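Side-chain contacts in binding component of ABC transporter (Wolinella succinogenes, PDB 3K4U), which binds free lysine and, as a family 3 solute-binding protein, probably delivers a captured solute to an ABC transporter: residues 28-33 with 217-222; 40-45 with 203-208; 169-174 with 179-184; 33-38 with 44-49. One frame throughout, in Å; residues are numbered along the deposited sequence.

In the fold
Read from the N terminus, contact 4 closes first: it folds helix 30-41 back on strand 45-50 through a short turn. That same turn opens contact 2, whose loop runs to helix 200-216 and takes in almost the whole middle of the chain. Contact 1 begins at the start of helix 30-41, ends on helix 218-228 and encloses the other three. Contact 3, in series with contact 4 and nested inside contact 2, lies on the opposite side of the chain's centre from contacts 2 and 4, about 35 Å from contact 2 between centres. Contacts 1, 2 and 4 thus join one lobe with the C-terminal helices, while contact 3 belongs to the second lobe.

Contact 1 (28-33 with 217-222); sequences IGFDVD and GSYDEL
Phe-30 and Tyr-219 form the aromatic part of this contact, an offset edge-to-face pair in which the edge of Phe-30 is turned to the face of Tyr-219. The evidence is a plane angle of 89° with ring centroids 5.8 Å apart; the leading atom, Phe-30 CZ, lies 3.9 Å from Tyr-219 CE1. Both rings leave their helices with CG opposite the backbone N (chi1 176° for Phe-30, -175° for Tyr-219), and this carries them into the space between the two backbones.

Apolar packing continues on Leu-222. Its CB lies 3.9 Å from Phe-30 CE1, the two side chains crossing at about a right angle, and its carbonyl carbon sits in the plane of the phenyl ring at the edge. Beyond CB the leucine forks astride Asp-33: Leu-222 CD1 and CD2 are each 3.8 Å from Asp-33 CB, and CD2 also lies near OD2.

The polar ends are served from other residues. Asp-33 OD2 accepts a hydrogen bond from Trp-226 NE1, and Tyr-219 OH makes a weak one to Tyr-88 O.

With Phe-30 and Leu-222 CA atoms only 6.4 Å apart, the first turn of helix 30-41, entered through the N-cap Gly-29, meets the first turns of helix 218-228. Phe-227 of that helix adds a second edge-to-face partner for Phe-30, and Ile-213 of helix 200-216 packs on Tyr-219.

Contact 2 (40-45 with 203-208); sequences KAMGVK and LNWLNH
The indole of Trp-205 is met in two ways by residues 41 and 42. Selenomethionine Met-42 passes obliquely over its six-membered ring, with SE 4.7 Å from that ring's centroid and 20° off the normal, a Met-aromatic contact. At the edge, near the ring plane, sits Ala-41 CB, 4.0 Å from Trp-205 CH2. Leu-206 CD1, from the tryptophan's own helix 200-216, also lies in plane at the edge. Phe-209 meets the indole with its ring almost parallel, and Met-38 packs on it too.

Met-42 CG is by the benzo corner, 3.4 Å from Trp-205 CH2, and the methyl Met-42 CE reaches 3.7 Å from Trp-205 CZ3. The chain is extended beyond CG (chi2 -175°, chi3 -163°), which is why it spans the six-membered ring instead of touching it at one point. From there Met-42 CE comes within 4.5 Å of Leu-206 CD1, a looser apolar contact.

Met-42 stands where helix 30-41 ends in a Schellman motif at Gly-43, which has positive phi; one of the two bonds back into the last turn is Gly-43 N to Lys-40 O, 2.7 Å. The turn leads toward strand 45-50 of the parallel sheet, and Met-42 also packs on Leu-7 of strand 6-11.

The place is also a subunit boundary. Trp-205 NE1 is hydrogen-bonded to Gln-76 O of the second subunit, whose Gln-76 packs on Ala-41 as well.

Contact 3 (169-174 with 179-184); sequences AFMAQK and LVHLDT
Two successive bends in selenomethionine Met-171, chi2 -51° and chi3 -66°, curl its chain so that CG goes to His-181 of strand 179-182, while SE and CE are turned to Leu-179 and its carbonyl. The setting is a helix packed on a sheet: helix 164-175 turns back into this strand, which pairs antiparallel with strand 89-98. The two short axes run nearly antiparallel, at 162°, and approach to 9.3 Å, leaving one layer of side chains between them.

Met-171 has the largest share of that layer. Its CG lies 3.7 Å from His-181 CB, the two side chains crossing obliquely, while Met-171 SE is 4.2 Å from Leu-179 CB. The terminal methyl goes to the backbone, with Met-171 CE 3.4 Å from Leu-179 O and 4.3 Å from Val-180 CA. The preceding residue, Phe-170, adds a lighter apolar touch, its CE2 4.2 Å from Leu-179 CD2.

Leu-96 of strand 89-98 touches Phe-170, Met-171 and His-181, and Leu-153 of helix 145-154 touches Phe-170 and Leu-179; both elements border the same apolar packing. The imidazole itself has Asp-183 CB over one face, 3.3 Å above the His-181 ring plane and offset toward its rim.

Contact 4 (33-38 with 44-49); sequences DLAREM and VKLKLV
Leu-46 of strand 45-50 lies against Ala-35 and Arg-36 in the second half of a beta-alpha-beta crossover: strand 6-11, helix 30-41, then strand 45-50, parallel to and paired with the first. Between the backbones the nearest approach is Arg-36 to Leu-46, 6.4 Å from CA to CA.

Leu-46 carries nearly all of the contact. Its CG is opposite the backbone N (chi1 178°), and this aims the isobutyl fork at the helix, where the branches part. Leu-46 CD1 lies 3.9 Å from Ala-35 CB and 3.8 Å from Ala-35 O. Leu-46 CD2 reaches the helix backbone one residue on, 3.9 Å from Arg-36 N, and it is 4.2 Å from Arg-36 CB. The methyls therefore pack largely on main-chain atoms.

Of the Arg-36 side chain, CB is the part that meets Leu-46. Its guanidinium turns back along the helix, where Asp-33 OD1 lies in plane at its edge; Arg-36 NH1 to Asp-33 OD1 is 3.8 Å, a long ion pair, and the other carboxylate oxygen goes to Trp-226.

Val-9 of strand 6-11 also touches Leu-46, so the leucine sits between helix and sheet. Strand order 45-50, 6-11, 67-68, or 2-1-3, with this helix laid over its parallel strands, matches the first three strands of the 2-1-3-n-4 sheet characteristic of type II periplasmic binding protein lobes.

Contact 1 (28-33 with 217-222)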
loop_
_atom_site.group_PDB
_atom_site.type_symbol
_atom_site.label_atom_id
_atom_site.label_comp_id
_atom_site.label_asym_id
_atom_site.label_seq_id
_atom_site.Cartn_x
_atom_site.Cartn_y
_atom_site.Cartn_z
ATOM N N ILE E 28 -34.063 -15.760 -17.976
ATOM C CA ILE E 28 -33.005 -16.164 -17.047
ATOM C C ILE E 28 -31.734 -15.442 -17.426
ATOM O O ILE E 28 -31.693 -14.798 -18.462
ATOM C CB ILE E 28 -32.758 -17.663 -17.108
ATOM C CG1 ILE E 28 -32.384 -18.057 -18.532
ATOM C CG2 ILE E 28 -33.981 -18.418 -16.580
ATOM C CD1 ILE E 28 -31.569 -19.346 -18.623
ATOM N N GLY E 29 -30.703 -15.539 -16.593
ATOM C CA GLY E 29 -29.444 -14.819 -16.842
ATOM C C GLY E 29 -28.766 -14.223 -15.610
ATOM O O GLY E 29 -29.273 -14.292 -14.478
ATOM N N PHE E 30 -27.590 -13.668 -15.840
ATOM C CA PHE E 30 -26.791 -13.066 -14.793
ATOM C C PHE E 30 -27.583 -11.967 -14.110
ATOM O O PHE E 30 -27.691 -11.955 -12.895
ATOM C CB PHE E 30 -25.478 -12.560 -15.408
ATOM C CG PHE E 30 -24.569 -11.809 -14.451
ATOM C CD1 PHE E 30 -23.871 -12.475 -13.466
ATOM C CD2 PHE E 30 -24.365 -10.442 -14.598
ATOM C CE1 PHE E 30 -23.002 -11.793 -12.615
ATOM C CE2 PHE E 30 -23.501 -9.758 -13.750
ATOM C CZ PHE E 30 -22.812 -10.434 -12.761
ATOM N N ASP E 31 -28.186 -11.072 -14.874
ATOM C CA ASP E 31 -29.122 -10.104 -14.281
ATOM C C ASP E 31 -30.297 -10.681 -13.460
ATOM O O ASP E 31 -30.713 -10.063 -12.478
ATOM C CB ASP E 31 -29.656 -9.136 -15.339
ATOM C CG ASP E 31 -28.595 -8.131 -15.785
ATOM O OD1 ASP E 31 -28.735 -7.508 -16.848
ATOM O OD2 ASP E 31 -27.596 -7.963 -15.068
ATOM N N VAL E 32 -30.835 -11.836 -13.841
ATOM C CA VAL E 32 -31.980 -12.378 -13.128
ATOM C C VAL E 32 -31.566 -12.941 -11.790
ATOM O O VAL E 32 -32.142 -12.599 -10.756
ATOM C CB VAL E 32 -32.779 -13.392 -13.977
ATOM C CG1 VAL E 32 -33.938 -13.959 -13.165
ATOM C CG2 VAL E 32 -33.279 -12.719 -15.329
ATOM N N ASP E 33 -30.558 -13.790 -11.775
ATOM C CA ASP E 33 -29.911 -14.169 -10.501
ATOM C C ASP E 33 -29.577 -12.976 -9.557
ATOM O O ASP E 33 -29.710 -13.087 -8.331
ATOM C CB ASP E 33 -28.667 -15.027 -10.785
ATOM C CG ASP E 33 -29.033 -16.340 -11.464
ATOM O OD1 ASP E 33 -30.265 -16.579 -11.592
ATOM O OD2 ASP E 33 -28.135 -17.122 -11.860
ATOM N N GLY E 217 -18.595 -13.499 -2.197
ATOM C CA GLY E 217 -18.425 -14.661 -3.050
ATOM C C GLY E 217 -19.634 -14.874 -3.966
ATOM O O GLY E 217 -19.493 -15.466 -5.030
ATOM N N SER E 218 -20.809 -14.376 -3.563
ATOM C CA SER E 218 -22.012 -14.366 -4.401
ATOM C C SER E 218 -21.701 -13.871 -5.794
ATOM O O SER E 218 -21.822 -14.611 -6.785
ATOM C CB SER E 218 -23.081 -13.453 -3.801
ATOM O OG SER E 218 -23.609 -13.993 -2.607
ATOM N N TYR E 219 -21.293 -12.607 -5.890
ATOM C CA TYR E 219 -21.000 -12.041 -7.197
ATOM C C TYR E 219 -20.140 -13.019 -8.032
ATOM O O TYR E 219 -20.512 -13.381 -9.155
ATOM C CB TYR E 219 -20.310 -10.686 -7.067
ATOM C CG TYR E 219 -20.098 -10.018 -8.388
ATOM C CD1 TYR E 219 -21.005 -9.082 -8.865
ATOM C CD2 TYR E 219 -18.982 -10.321 -9.171
ATOM C CE1 TYR E 219 -20.802 -8.465 -10.076
ATOM C CE2 TYR E 219 -18.792 -9.715 -10.395
ATOM C CZ TYR E 219 -19.712 -8.802 -10.819
ATOM O OH TYR E 219 -19.541 -8.216 -12.005
ATOM N N ASP E 220 -19.014 -13.464 -7.473
ATOM C CA ASP E 220 -18.057 -14.264 -8.241
ATOM C C ASP E 220 -18.701 -15.519 -8.763
ATOM O O ASP E 220 -18.498 -15.899 -9.917
ATOM C CB ASP E 220 -16.821 -14.571 -7.407
ATOM C CG ASP E 220 -16.140 -13.306 -6.938
ATOM O OD1 ASP E 220 -16.132 -13.061 -5.714
ATOM O OD2 ASP E 220 -15.678 -12.518 -7.792
ATOM N N GLU E 221 -19.497 -16.139 -7.898
ATOM C CA GLU E 221 -20.299 -17.301 -8.232
ATOM C C GLU E 221 -21.206 -16.992 -9.441
ATOM O O GLU E 221 -21.033 -17.552 -10.515
ATOM C CB GLU E 221 -21.130 -17.649 -7.009
ATOM C CG GLU E 221 -21.679 -19.044 -6.983
ATOM C CD GLU E 221 -22.191 -19.399 -5.597
ATOM O OE1 GLU E 221 -23.217 -20.130 -5.504
ATOM O OE2 GLU E 221 -21.565 -18.927 -4.610
ATOM N N LEU E 222 -22.150 -16.070 -9.300
ATOM C CA LEU E 222 -22.994 -15.788 -10.427
ATOM C C LEU E 222 -22.121 -15.537 -11.649
ATOM O O LEU E 222 -22.458 -16.013 -12.752
ATOM C CB LEU E 222 -23.948 -14.616 -10.152
ATOM C CG LEU E 222 -24.815 -14.861 -8.914
ATOM C CD1 LEU E 222 -25.791 -13.747 -8.723
ATOM C CD2 LEU E 222 -25.539 -16.184 -8.967
#

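Contact 2 (40-45 with 203-208)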
loop_
_atom_site.group_PDB
_atom_site.type_symbol
_atom_site.label_atom_id
_atom_site.label_comp_id
_atom_site.label_asym_id
_atom_site.label_seq_id
_atom_site.Cartn_x
_atom_site.Cartn_y
_atom_site.Cartn_z
ATOM N N LYS E 40 -34.562 -11.079 -2.420
ATOM C CA LYS E 40 -34.400 -11.810 -1.139
ATOM C C LYS E 40 -33.856 -10.892 -0.037
ATOM O O LYS E 40 -34.472 -10.742 1.017
ATOM C CB LYS E 40 -33.459 -13.002 -1.327
ATOM C CG LYS E 40 -33.973 -14.354 -0.892
ATOM C CD LYS E 40 -33.326 -14.800 0.415
ATOM C CE LYS E 40 -34.298 -14.703 1.628
ATOM N NZ LYS E 40 -35.180 -15.937 1.802
ATOM N N ALA E 41 -32.714 -10.262 -0.295
ATOM C CA ALA E 41 -32.105 -9.317 0.642
ATOM C C ALA E 41 -33.061 -8.220 1.154
ATOM O O ALA E 41 -33.000 -7.830 2.328
ATOM C CB ALA E 41 -30.852 -8.707 0.018
HETATM N N MSE E 42 -33.933 -7.727 0.282
HETATM C CA MSE E 42 -34.979 -6.779 0.693
HETATM C C MSE E 42 -36.220 -7.447 1.304
HETATM O O MSE E 42 -37.137 -6.730 1.719
HETATM C CB MSE E 42 -35.485 -5.914 -0.467
HETATM C CG MSE E 42 -34.458 -5.398 -1.432
HETATM SE SE MSE E 42 -35.377 -4.222 -2.692
HETATM C CE MSE E 42 -34.087 -4.125 -4.121
ATOM N N GLY E 43 -36.270 -8.788 1.334
ATOM C CA GLY E 43 -37.385 -9.511 1.988
ATOM C C GLY E 43 -38.700 -9.319 1.235
ATOM O O GLY E 43 -39.705 -8.947 1.800
ATOM N N VAL E 44 -38.670 -9.564 -0.067
ATOM C CA VAL E 44 -39.686 -9.052 -0.949
ATOM C C VAL E 44 -39.720 -10.011 -2.130
ATOM O O VAL E 44 -38.871 -10.924 -2.218
ATOM C CB VAL E 44 -39.344 -7.566 -1.298
ATOM C CG1 VAL E 44 -38.766 -7.365 -2.735
ATOM C CG2 VAL E 44 -40.533 -6.618 -0.953
ATOM N N LYS E 45 -40.727 -9.870 -2.991
ATOM C CA LYS E 45 -40.851 -10.745 -4.177
ATOM C C LYS E 45 -40.279 -10.133 -5.459
ATOM O O LYS E 45 -40.320 -8.917 -5.658
ATOM C CB LYS E 45 -42.301 -11.151 -4.401
ATOM C CG LYS E 45 -42.781 -12.327 -3.529
ATOM C CD LYS E 45 -44.147 -12.846 -4.016
ATOM C CE LYS E 45 -45.312 -12.362 -3.160
ATOM N NZ LYS E 45 -45.673 -13.393 -2.098
ATOM N N LEU E 203 -30.578 4.219 -3.720
ATOM C CA LEU E 203 -29.128 4.280 -4.052
ATOM C C LEU E 203 -28.215 3.863 -2.918
ATOM O O LEU E 203 -27.359 2.992 -3.100
ATOM C CB LEU E 203 -28.731 5.692 -4.401
ATOM C CG LEU E 203 -28.711 6.061 -5.856
ATOM C CD1 LEU E 203 -28.356 7.519 -5.952
ATOM C CD2 LEU E 203 -27.661 5.178 -6.412
ATOM N N ASN E 204 -28.377 4.463 -1.740
ATOM C CA ASN E 204 -27.589 4.009 -0.608
ATOM C C ASN E 204 -27.716 2.523 -0.506
ATOM O O ASN E 204 -26.712 1.836 -0.454
ATOM C CB ASN E 204 -28.046 4.633 0.705
ATOM C CG ASN E 204 -27.029 4.464 1.791
ATOM O OD1 ASN E 204 -27.283 3.867 2.843
ATOM N ND2 ASN E 204 -25.850 4.987 1.541
ATOM N N TRP E 205 -28.954 2.008 -0.520
ATOM C CA TRP E 205 -29.200 0.570 -0.304
ATOM C C TRP E 205 -28.551 -0.266 -1.371
ATOM O O TRP E 205 -27.872 -1.251 -1.076
ATOM C CB TRP E 205 -30.682 0.238 -0.232
ATOM C CG TRP E 205 -30.897 -1.156 0.281
ATOM C CD1 TRP E 205 -31.065 -1.510 1.566
ATOM C CD2 TRP E 205 -30.938 -2.362 -0.486
ATOM N NE1 TRP E 205 -31.175 -2.880 1.660
ATOM C CE2 TRP E 205 -31.130 -3.413 0.401
ATOM C CE3 TRP E 205 -30.828 -2.650 -1.852
ATOM C CZ2 TRP E 205 -31.197 -4.742 -0.010
ATOM C CZ3 TRP E 205 -30.923 -3.976 -2.280
ATOM C CH2 TRP E 205 -31.088 -5.008 -1.354
ATOM N N LEU E 206 -28.742 0.119 -2.619
ATOM C CA LEU E 206 -28.166 -0.655 -3.701
ATOM C C LEU E 206 -26.647 -0.709 -3.662
ATOM O O LEU E 206 -26.064 -1.785 -3.783
ATOM C CB LEU E 206 -28.599 -0.104 -5.040
ATOM C CG LEU E 206 -29.984 -0.391 -5.588
ATOM C CD1 LEU E 206 -30.579 -1.459 -4.753
ATOM C CD2 LEU E 206 -30.748 0.854 -5.498
ATOM N N ASN E 207 -26.009 0.456 -3.491
ATOM C CA ASN E 207 -24.543 0.558 -3.449
ATOM C C ASN E 207 -23.977 -0.355 -2.368
ATOM O O ASN E 207 -22.990 -1.063 -2.589
ATOM C CB ASN E 207 -24.145 1.994 -3.190
ATOM C CG ASN E 207 -24.185 2.858 -4.450
ATOM O OD1 ASN E 207 -24.109 2.359 -5.570
ATOM N ND2 ASN E 207 -24.298 4.160 -4.266
ATOM N N HIS E 208 -24.635 -0.402 -1.214
ATOM C CA HIS E 208 -24.147 -1.289 -0.177
ATOM C C HIS E 208 -24.455 -2.778 -0.443
ATOM O O HIS E 208 -23.698 -3.646 -0.004
ATOM C CB HIS E 208 -24.676 -0.876 1.185
ATOM C CG HIS E 208 -23.975 0.298 1.762
ATOM N ND1 HIS E 208 -24.614 1.491 2.008
ATOM C CD2 HIS E 208 -22.679 0.472 2.135
ATOM C CE1 HIS E 208 -23.740 2.345 2.522
ATOM N NE2 HIS E 208 -22.561 1.753 2.605
#

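Contact 3 (169-174 with 179-184)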
loop_
_atom_site.group_PDB
_atom_site.type_symbol
_atom_site.label_atom_id
_atom_site.label_comp_id
_atom_site.label_asym_id
_atom_site.label_seq_id
_atom_site.Cartn_x
_atom_site.Cartn_y
_atom_site.Cartn_z
ATOM N N ALA E 169 -20.430 -15.551 -25.439
ATOM C CA ALA E 169 -21.540 -16.483 -25.246
ATOM C C ALA E 169 -22.093 -16.929 -26.595
ATOM O O ALA E 169 -22.462 -18.089 -26.788
ATOM C CB ALA E 169 -22.613 -15.858 -24.404
ATOM N N PHE E 170 -22.124 -16.006 -27.543
ATOM C CA PHE E 170 -22.542 -16.367 -28.880
ATOM C C PHE E 170 -21.556 -17.295 -29.589
ATOM O O PHE E 170 -21.973 -18.228 -30.266
ATOM C CB PHE E 170 -22.795 -15.120 -29.702
ATOM C CG PHE E 170 -23.478 -15.383 -31.008
ATOM C CD1 PHE E 170 -24.853 -15.224 -31.128
ATOM C CD2 PHE E 170 -22.739 -15.748 -32.125
ATOM C CE1 PHE E 170 -25.486 -15.434 -32.333
ATOM C CE2 PHE E 170 -23.348 -15.969 -33.328
ATOM C CZ PHE E 170 -24.730 -15.811 -33.440
HETATM N N MSE E 171 -20.259 -17.032 -29.439
HETATM C CA MSE E 171 -19.216 -17.878 -30.003
HETATM C C MSE E 171 -19.347 -19.298 -29.528
HETATM O O MSE E 171 -19.059 -20.223 -30.269
HETATM C CB MSE E 171 -17.825 -17.367 -29.625
HETATM C CG MSE E 171 -17.292 -16.242 -30.501
HETATM SE SE MSE E 171 -17.408 -16.641 -32.416
HETATM C CE MSE E 171 -16.127 -18.132 -32.511
ATOM N N ALA E 172 -19.777 -19.473 -28.289
ATOM C CA ALA E 172 -19.901 -20.800 -27.711
ATOM C C ALA E 172 -21.049 -21.563 -28.326
ATOM O O ALA E 172 -20.889 -22.720 -28.699
ATOM C CB ALA E 172 -20.076 -20.725 -26.214
ATOM N N GLN E 173 -22.201 -20.916 -28.449
ATOM C CA GLN E 173 -23.387 -21.613 -28.917
ATOM C C GLN E 173 -23.392 -21.916 -30.413
ATOM O O GLN E 173 -23.662 -23.051 -30.797
ATOM C CB GLN E 173 -24.675 -20.901 -28.493
ATOM C CG GLN E 173 -24.913 -19.556 -29.145
ATOM C CD GLN E 173 -26.375 -19.150 -29.123
ATOM O OE1 GLN E 173 -26.700 -17.966 -29.282
ATOM N NE2 GLN E 173 -27.269 -20.131 -28.928
ATOM N N LYS E 174 -23.092 -20.936 -31.261
ATOM C CA LYS E 174 -23.276 -21.144 -32.706
ATOM C C LYS E 174 -22.069 -20.736 -33.505
ATOM O O LYS E 174 -21.694 -21.427 -34.444
ATOM C CB LYS E 174 -24.504 -20.390 -33.229
ATOM C CG LYS E 174 -25.829 -20.899 -32.710
ATOM C CD LYS E 174 -26.971 -20.033 -33.218
ATOM C CE LYS E 174 -28.217 -20.190 -32.358
ATOM N NZ LYS E 174 -29.305 -19.296 -32.839
ATOM N N LEU E 179 -17.834 -18.172 -37.307
ATOM C CA LEU E 179 -17.339 -16.809 -37.138
ATOM C C LEU E 179 -16.057 -16.804 -36.320
ATOM O O LEU E 179 -15.631 -17.861 -35.817
ATOM C CB LEU E 179 -18.400 -15.950 -36.455
ATOM C CG LEU E 179 -19.499 -15.247 -37.268
ATOM C CD1 LEU E 179 -20.034 -16.087 -38.415
ATOM C CD2 LEU E 179 -20.615 -14.862 -36.325
ATOM N N VAL E 180 -15.427 -15.629 -36.215
ATOM C CA VAL E 180 -14.265 -15.458 -35.339
ATOM C C VAL E 180 -14.333 -14.155 -34.553
ATOM O O VAL E 180 -14.558 -13.079 -35.120
ATOM C CB VAL E 180 -12.923 -15.556 -36.077
ATOM C CG1 VAL E 180 -11.766 -15.419 -35.076
ATOM C CG2 VAL E 180 -12.813 -16.876 -36.813
ATOM N N HIS E 181 -14.119 -14.290 -33.246
ATOM C CA HIS E 181 -14.202 -13.225 -32.257
ATOM C C HIS E 181 -12.928 -12.365 -32.194
ATOM O O HIS E 181 -11.899 -12.789 -31.638
ATOM C CB HIS E 181 -14.440 -13.900 -30.902
ATOM C CG HIS E 181 -14.721 -12.962 -29.773
ATOM N ND1 HIS E 181 -15.178 -11.675 -29.960
ATOM C CD2 HIS E 181 -14.668 -13.152 -28.433
ATOM C CE1 HIS E 181 -15.373 -11.102 -28.785
ATOM N NE2 HIS E 181 -15.082 -11.981 -27.842
ATOM N N LEU E 182 -12.989 -11.162 -32.762
ATOM C CA LEU E 182 -11.932 -10.181 -32.529
ATOM C C LEU E 182 -12.201 -9.489 -31.192
ATOM O O LEU E 182 -13.016 -8.552 -31.106
ATOM C CB LEU E 182 -11.815 -9.198 -33.691
ATOM C CG LEU E 182 -10.977 -9.792 -34.828
ATOM C CD1 LEU E 182 -11.001 -8.890 -36.048
ATOM C CD2 LEU E 182 -9.520 -10.056 -34.368
ATOM N N ASP E 183 -11.524 -9.966 -30.147
ATOM C CA ASP E 183 -11.940 -9.636 -28.791
ATOM C C ASP E 183 -11.239 -8.446 -28.132
ATOM O O ASP E 183 -11.413 -8.210 -26.922
ATOM C CB ASP E 183 -11.949 -10.871 -27.883
ATOM C CG ASP E 183 -10.575 -11.489 -27.701
ATOM O OD1 ASP E 183 -9.582 -10.756 -27.491
ATOM O OD2 ASP E 183 -10.502 -12.735 -27.741
ATOM N N THR E 184 -10.476 -7.678 -28.905
ATOM C CA THR E 184 -9.974 -6.439 -28.345
ATOM C C THR E 184 -11.184 -5.568 -28.015
ATOM O O THR E 184 -12.079 -5.415 -28.822
ATOM C CB THR E 184 -8.987 -5.697 -29.279
ATOM O OG1 THR E 184 -8.114 -6.647 -29.900
ATOM C CG2 THR E 184 -8.155 -4.691 -28.490
#

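Contact 4 (33-38 with 44-49)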
loop_
_atom_site.group_PDB
_atom_site.type_symbol
_atom_site.label_atom_id
_atom_site.label_comp_id
_atom_site.label_asym_id
_atom_site.label_seq_id
_atom_site.Cartn_x
_atom_site.Cartn_y
_atom_site.Cartn_z
ATOM N N ASP E 33 -30.558 -13.790 -11.775
ATOM C CA ASP E 33 -29.911 -14.169 -10.501
ATOM C C ASP E 33 -29.577 -12.976 -9.557
ATOM O O ASP E 33 -29.710 -13.087 -8.331
ATOM C CB ASP E 33 -28.667 -15.027 -10.785
ATOM C CG ASP E 33 -29.033 -16.340 -11.464
ATOM O OD1 ASP E 33 -30.265 -16.579 -11.592
ATOM O OD2 ASP E 33 -28.135 -17.122 -11.860
ATOM N N LEU E 34 -29.147 -11.851 -10.131
ATOM C CA LEU E 34 -28.847 -10.673 -9.338
ATOM C C LEU E 34 -30.124 -10.132 -8.778
ATOM O O LEU E 34 -30.251 -9.892 -7.561
ATOM C CB LEU E 34 -28.171 -9.597 -10.208
ATOM C CG LEU E 34 -26.644 -9.375 -10.206
ATOM C CD1 LEU E 34 -25.876 -10.490 -9.552
ATOM C CD2 LEU E 34 -26.099 -9.077 -11.593
ATOM N N ALA E 35 -31.070 -9.935 -9.684
ATOM C CA ALA E 35 -32.418 -9.454 -9.344
ATOM C C ALA E 35 -33.080 -10.362 -8.331
ATOM O O ALA E 35 -33.832 -9.904 -7.473
ATOM C CB ALA E 35 -33.258 -9.351 -10.591
ATOM N N ARG E 36 -32.773 -11.650 -8.414
ATOM C CA ARG E 36 -33.294 -12.628 -7.455
ATOM C C ARG E 36 -32.647 -12.406 -6.083
ATOM O O ARG E 36 -33.347 -12.387 -5.075
ATOM C CB ARG E 36 -33.135 -14.069 -7.991
ATOM C CG ARG E 36 -33.827 -15.147 -7.170
ATOM C CD ARG E 36 -33.947 -16.501 -7.930
ATOM N NE ARG E 36 -35.153 -16.570 -8.758
ATOM C CZ ARG E 36 -35.161 -16.564 -10.089
ATOM N NH1 ARG E 36 -34.022 -16.522 -10.774
ATOM N NH2 ARG E 36 -36.313 -16.616 -10.744
ATOM N N GLU E 37 -31.330 -12.216 -6.047
ATOM C CA GLU E 37 -30.594 -11.971 -4.775
ATOM C C GLU E 37 -31.065 -10.695 -4.104
ATOM O O GLU E 37 -31.368 -10.665 -2.921
ATOM C CB GLU E 37 -29.070 -11.856 -4.990
ATOM C CG GLU E 37 -28.322 -13.183 -5.210
ATOM C CD GLU E 37 -28.306 -14.091 -3.978
ATOM O OE1 GLU E 37 -28.336 -13.579 -2.824
ATOM O OE2 GLU E 37 -28.270 -15.325 -4.158
HETATM N N MSE E 38 -31.090 -9.633 -4.895
HETATM C CA MSE E 38 -31.525 -8.367 -4.434
HETATM C C MSE E 38 -32.911 -8.478 -3.807
HETATM O O MSE E 38 -33.148 -7.926 -2.736
HETATM C CB MSE E 38 -31.495 -7.407 -5.598
HETATM C CG MSE E 38 -31.767 -6.013 -5.203
HETATM SE SE MSE E 38 -32.046 -4.834 -6.718
HETATM C CE MSE E 38 -30.319 -5.084 -7.624
ATOM N N VAL E 44 -38.670 -9.564 -0.067
ATOM C CA VAL E 44 -39.686 -9.052 -0.949
ATOM C C VAL E 44 -39.720 -10.011 -2.130
ATOM O O VAL E 44 -38.871 -10.924 -2.218
ATOM C CB VAL E 44 -39.344 -7.566 -1.298
ATOM C CG1 VAL E 44 -38.766 -7.365 -2.735
ATOM C CG2 VAL E 44 -40.533 -6.618 -0.953
ATOM N N LYS E 45 -40.727 -9.870 -2.991
ATOM C CA LYS E 45 -40.851 -10.745 -4.177
ATOM C C LYS E 45 -40.279 -10.133 -5.459
ATOM O O LYS E 45 -40.320 -8.917 -5.658
ATOM C CB LYS E 45 -42.301 -11.151 -4.401
ATOM C CG LYS E 45 -42.781 -12.327 -3.529
ATOM C CD LYS E 45 -44.147 -12.846 -4.016
ATOM C CE LYS E 45 -45.312 -12.362 -3.160
ATOM N NZ LYS E 45 -45.673 -13.393 -2.098
ATOM N N LEU E 46 -39.762 -10.993 -6.326
ATOM C CA LEU E 46 -39.318 -10.587 -7.638
ATOM C C LEU E 46 -40.405 -10.742 -8.704
ATOM O O LEU E 46 -40.934 -11.840 -8.919
ATOM C CB LEU E 46 -38.053 -11.365 -8.041
ATOM C CG LEU E 46 -37.454 -11.091 -9.433
ATOM C CD1 LEU E 46 -36.959 -9.691 -9.541
ATOM C CD2 LEU E 46 -36.354 -12.055 -9.803
ATOM N N LYS E 47 -40.730 -9.631 -9.360
ATOM C CA LYS E 47 -41.430 -9.640 -10.652
ATOM C C LYS E 47 -40.545 -9.047 -11.756
ATOM O O LYS E 47 -40.015 -7.937 -11.620
ATOM C CB LYS E 47 -42.730 -8.854 -10.578
ATOM C CG LYS E 47 -43.473 -8.823 -11.887
ATOM C CD LYS E 47 -44.963 -8.706 -11.694
ATOM C CE LYS E 47 -45.610 -10.114 -11.560
ATOM N NZ LYS E 47 -47.097 -10.095 -11.299
ATOM N N LEU E 48 -40.390 -9.782 -12.846
ATOM C CA LEU E 48 -39.696 -9.267 -13.996
ATOM C C LEU E 48 -40.699 -8.690 -14.973
ATOM O O LEU E 48 -41.725 -9.309 -15.253
ATOM C CB LEU E 48 -38.877 -10.361 -14.670
ATOM C CG LEU E 48 -37.939 -11.177 -13.780
ATOM C CD1 LEU E 48 -37.340 -12.350 -14.532
ATOM C CD2 LEU E 48 -36.856 -10.293 -13.208
ATOM N N VAL E 49 -40.399 -7.504 -15.494
ATOM C CA VAL E 49 -41.247 -6.835 -16.446
ATOM C C VAL E 49 -40.446 -6.702 -17.761
ATOM O O VAL E 49 -39.823 -5.671 -18.005
ATOM C CB VAL E 49 -41.704 -5.472 -15.870
ATOM C CG1 VAL E 49 -42.769 -4.797 -16.752
ATOM C CG2 VAL E 49 -42.237 -5.649 -14.413
#